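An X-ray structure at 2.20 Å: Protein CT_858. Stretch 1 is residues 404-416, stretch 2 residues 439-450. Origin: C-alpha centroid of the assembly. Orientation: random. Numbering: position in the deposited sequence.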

# COMPACT_ATOMS: atom_id res chain seq x y z
N GLY B 404 -5.91 21.12 -4.25
CA GLY B 404 -6.78 22.25 -4.53
C GLY B 404 -6.80 23.29 -3.44
O GLY B 404 -7.01 24.47 -3.72
N TYR B 405 -6.58 22.88 -2.19
CA TYR B 405 -6.62 23.84 -1.10
C TYR B 405 -5.37 24.72 -1.07
O TYR B 405 -4.25 24.22 -1.00
CB TYR B 405 -6.79 23.14 0.24
CG TYR B 405 -7.24 24.07 1.34
CD1 TYR B 405 -8.60 24.34 1.53
CD2 TYR B 405 -6.32 24.69 2.17
CE1 TYR B 405 -9.02 25.21 2.54
CE2 TYR B 405 -6.74 25.57 3.19
CZ TYR B 405 -8.09 25.82 3.37
OH TYR B 405 -8.50 26.68 4.36
N THR B 406 -5.59 26.03 -1.13
CA THR B 406 -4.50 26.99 -1.15
C THR B 406 -3.58 26.92 0.06
O THR B 406 -4.04 26.97 1.20
CB THR B 406 -5.05 28.43 -1.27
OG1 THR B 406 -5.93 28.52 -2.40
CG2 THR B 406 -3.90 29.43 -1.42
N VAL B 407 -2.27 26.79 -0.19
CA VAL B 407 -1.30 26.71 0.89
C VAL B 407 -0.90 28.10 1.39
O VAL B 407 -0.60 29.00 0.61
CB VAL B 407 -0.04 25.91 0.47
CG1 VAL B 407 1.08 26.08 1.51
CG2 VAL B 407 -0.40 24.43 0.34
N ASP B 408 -0.89 28.22 2.71
CA ASP B 408 -0.59 29.46 3.43
C ASP B 408 0.32 29.19 4.62
O ASP B 408 0.63 28.05 4.92
CB ASP B 408 -1.90 30.02 4.00
CG ASP B 408 -2.19 31.39 3.51
OD1 ASP B 408 -3.23 31.96 3.89
OD2 ASP B 408 -1.35 31.91 2.73
N LEU B 409 0.73 30.26 5.30
CA LEU B 409 1.53 30.11 6.50
C LEU B 409 0.51 29.57 7.51
O LEU B 409 0.82 28.75 8.37
CB LEU B 409 2.05 31.47 6.98
CG LEU B 409 3.48 31.60 7.52
CD1 LEU B 409 3.54 32.80 8.44
CD2 LEU B 409 3.92 30.34 8.26
N GLN B 410 -0.73 30.04 7.37
CA GLN B 410 -1.83 29.61 8.23
C GLN B 410 -1.98 28.10 8.14
O GLN B 410 -2.19 27.42 9.14
CB GLN B 410 -3.14 30.29 7.79
CG GLN B 410 -4.38 29.81 8.55
CD GLN B 410 -4.22 29.87 10.07
OE1 GLN B 410 -3.49 29.07 10.67
NE2 GLN B 410 -4.90 30.82 10.70
N VAL B 411 -1.84 27.59 6.92
CA VAL B 411 -1.94 26.16 6.69
C VAL B 411 -0.77 25.45 7.36
O VAL B 411 -0.96 24.43 8.04
CB VAL B 411 -1.97 25.86 5.17
CG1 VAL B 411 -1.78 24.38 4.91
CG2 VAL B 411 -3.30 26.34 4.58
N ALA B 412 0.43 26.00 7.20
CA ALA B 412 1.62 25.41 7.81
C ALA B 412 1.44 25.39 9.33
O ALA B 412 1.73 24.40 9.98
CB ALA B 412 2.88 26.20 7.43
N GLU B 413 0.94 26.49 9.88
CA GLU B 413 0.72 26.58 11.31
C GLU B 413 -0.34 25.58 11.78
O GLU B 413 -0.23 25.05 12.88
CB GLU B 413 0.31 28.00 11.71
CG GLU B 413 1.44 29.02 11.56
CD GLU B 413 2.69 28.59 12.32
OE1 GLU B 413 2.56 28.21 13.50
OE2 GLU B 413 3.80 28.64 11.74
N TYR B 414 -1.35 25.33 10.96
CA TYR B 414 -2.38 24.36 11.32
C TYR B 414 -1.76 22.98 11.40
O TYR B 414 -2.01 22.23 12.34
CB TYR B 414 -3.51 24.33 10.27
CG TYR B 414 -4.58 25.38 10.43
CD1 TYR B 414 -5.29 25.84 9.32
CD2 TYR B 414 -4.92 25.89 11.69
CE1 TYR B 414 -6.31 26.77 9.45
CE2 TYR B 414 -5.95 26.83 11.83
CZ TYR B 414 -6.64 27.26 10.70
OH TYR B 414 -7.67 28.17 10.79
N LEU B 415 -0.95 22.64 10.39
CA LEU B 415 -0.29 21.34 10.34
C LEU B 415 0.63 21.12 11.54
O LEU B 415 0.69 20.01 12.09
CB LEU B 415 0.47 21.20 9.02
CG LEU B 415 -0.42 21.12 7.78
CD1 LEU B 415 0.42 21.26 6.52
CD2 LEU B 415 -1.18 19.81 7.77
N LYS B 416 1.34 22.16 11.96
CA LYS B 416 2.22 22.03 13.12
C LYS B 416 1.38 21.87 14.39
O LYS B 416 1.74 21.10 15.28
CB LYS B 416 3.13 23.25 13.23
CG LYS B 416 4.31 23.15 12.29
CD LYS B 416 4.70 24.47 11.67
CE LYS B 416 5.37 25.39 12.66
NZ LYS B 416 6.01 26.52 11.91
N LEU B 439 -8.78 17.56 11.45
CA LEU B 439 -7.93 16.85 10.50
C LEU B 439 -6.95 17.87 9.93
O LEU B 439 -7.32 19.02 9.69
CB LEU B 439 -8.78 16.23 9.39
CG LEU B 439 -9.82 15.22 9.89
CD1 LEU B 439 -10.65 14.66 8.73
CD2 LEU B 439 -9.10 14.10 10.61
N PHE B 440 -5.70 17.44 9.75
CA PHE B 440 -4.64 18.30 9.24
C PHE B 440 -4.50 19.57 10.07
O PHE B 440 -3.78 20.49 9.69
CB PHE B 440 -4.89 18.68 7.77
CG PHE B 440 -4.95 17.50 6.84
CD1 PHE B 440 -6.17 17.00 6.40
CD2 PHE B 440 -3.78 16.88 6.41
CE1 PHE B 440 -6.23 15.90 5.55
CE2 PHE B 440 -3.83 15.78 5.55
CZ PHE B 440 -5.06 15.29 5.13
N GLY B 441 -5.20 19.61 11.20
CA GLY B 441 -5.14 20.78 12.05
C GLY B 441 -5.98 21.96 11.59
O GLY B 441 -6.03 22.97 12.28
N PHE B 442 -6.64 21.85 10.44
CA PHE B 442 -7.47 22.94 9.91
C PHE B 442 -8.71 23.20 10.78
O PHE B 442 -9.69 22.45 10.75
CB PHE B 442 -7.95 22.63 8.48
CG PHE B 442 -6.84 22.57 7.46
CD1 PHE B 442 -5.51 22.40 7.85
CD2 PHE B 442 -7.13 22.63 6.10
CE1 PHE B 442 -4.49 22.28 6.91
CE2 PHE B 442 -6.12 22.51 5.14
CZ PHE B 442 -4.79 22.33 5.55
N GLU B 443 -8.66 24.29 11.55
CA GLU B 443 -9.76 24.65 12.41
C GLU B 443 -10.92 25.16 11.57
O GLU B 443 -12.09 25.00 11.92
CB GLU B 443 -9.32 25.75 13.37
CG GLU B 443 -8.20 25.30 14.27
CD GLU B 443 -8.53 25.50 15.73
OE1 GLU B 443 -8.65 26.67 16.15
OE2 GLU B 443 -8.69 24.48 16.44
N LYS B 444 -10.58 25.79 10.46
CA LYS B 444 -11.62 26.32 9.60
C LYS B 444 -11.15 26.43 8.18
O LYS B 444 -9.95 26.42 7.89
CB LYS B 444 -12.06 27.70 10.11
CG LYS B 444 -10.94 28.71 10.23
CD LYS B 444 -11.41 30.02 10.86
CE LYS B 444 -11.85 29.82 12.30
NZ LYS B 444 -12.11 31.11 13.00
N ILE B 445 -12.12 26.49 7.28
CA ILE B 445 -11.85 26.65 5.88
C ILE B 445 -11.71 28.14 5.64
O ILE B 445 -12.55 28.93 6.09
CB ILE B 445 -12.99 26.09 5.02
CG1 ILE B 445 -12.71 24.61 4.75
CG2 ILE B 445 -13.10 26.87 3.72
CD1 ILE B 445 -13.92 23.77 4.75
N HIS B 446 -10.64 28.52 4.97
CA HIS B 446 -10.41 29.92 4.66
C HIS B 446 -10.76 30.09 3.20
O HIS B 446 -10.46 29.23 2.38
CB HIS B 446 -8.95 30.26 4.94
CG HIS B 446 -8.59 30.09 6.38
ND1 HIS B 446 -8.84 31.07 7.32
CD2 HIS B 446 -8.10 29.03 7.06
CE1 HIS B 446 -8.53 30.61 8.52
NE2 HIS B 446 -8.07 29.37 8.39
N PRO B 447 -11.42 31.21 2.85
CA PRO B 447 -11.81 31.45 1.46
C PRO B 447 -10.67 31.45 0.46
O PRO B 447 -9.59 31.99 0.73
CB PRO B 447 -12.54 32.80 1.53
CG PRO B 447 -12.05 33.42 2.80
CD PRO B 447 -11.88 32.28 3.75
N HIS B 448 -10.91 30.81 -0.68
CA HIS B 448 -9.93 30.72 -1.76
C HIS B 448 -9.55 32.17 -2.05
O HIS B 448 -10.39 33.07 -1.97
CB HIS B 448 -10.58 30.06 -2.98
CG HIS B 448 -9.64 29.78 -4.10
ND1 HIS B 448 -9.29 30.72 -5.04
CD2 HIS B 448 -8.98 28.64 -4.45
CE1 HIS B 448 -8.46 30.18 -5.92
NE2 HIS B 448 -8.26 28.92 -5.59
N PRO B 449 -8.28 32.43 -2.36
CA PRO B 449 -7.88 33.81 -2.64
C PRO B 449 -8.47 34.44 -3.90
O PRO B 449 -8.72 35.64 -3.92
CB PRO B 449 -6.34 33.72 -2.68
CG PRO B 449 -6.12 32.34 -3.24
CD PRO B 449 -7.13 31.51 -2.46
N ARG B 450 -8.71 33.64 -4.94
CA ARG B 450 -9.23 34.16 -6.21
C ARG B 450 -10.72 33.94 -6.48
O ARG B 450 -11.40 34.86 -6.95
CB ARG B 450 -8.46 33.57 -7.39
CG ARG B 450 -6.95 33.57 -7.28
CD ARG B 450 -6.33 33.17 -8.62
NE ARG B 450 -5.06 32.45 -8.49
CZ ARG B 450 -4.30 32.10 -9.52
NH1 ARG B 450 -4.67 32.40 -10.76
NH2 ARG B 450 -3.17 31.43 -9.31
O HOH W 1 -6.96 26.03 -5.87

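Two tyrosine hydroxyls from stretch 1 converge on a single residue of stretch 2, His446, and both lie near the plane of its imidazole. Tyr405 OH accepts a nearly linear hydrogen bond from the backbone, with His446 N 2.9 Å away, whereas Tyr414 OH lies 2.7 Å from His446 NE2 in a short hydrogen bond in which either atom could be the donor. Tyr405 leaves a strand and Tyr414 a helix, so the histidine ties both elements to the same loop. CG of Gln410 adds a packing contact, 3.7 Å from His446 NE2.

Behind these polar ends, Phe442 fills the buried space between the tyrosines. Its CB points away from stretch 1, but the m rotamer brings the ring back, placing CE2 over one face of Tyr405, 3.7 Å from Tyr405 CE2. Its CZ is likewise 3.7 Å from Val411 CG1, and its CA sits over the face of the Tyr414 ring in a CH-pi contact, 3.9 Å from the centroid.

The two backbones approach most closely at Gly441, where Gly441 CA lies 4.6 Å from Tyr414 CA; Gly441 CA also makes a CA-H...O contact of 3.5 Å with Tyr414 O. A CB here would clash with that carbonyl, and the positive phi also favours glycine. Farther along, a water links Gly404 O (2.7 Å from the water O) to His448 NE2 (3.2 Å from the same O).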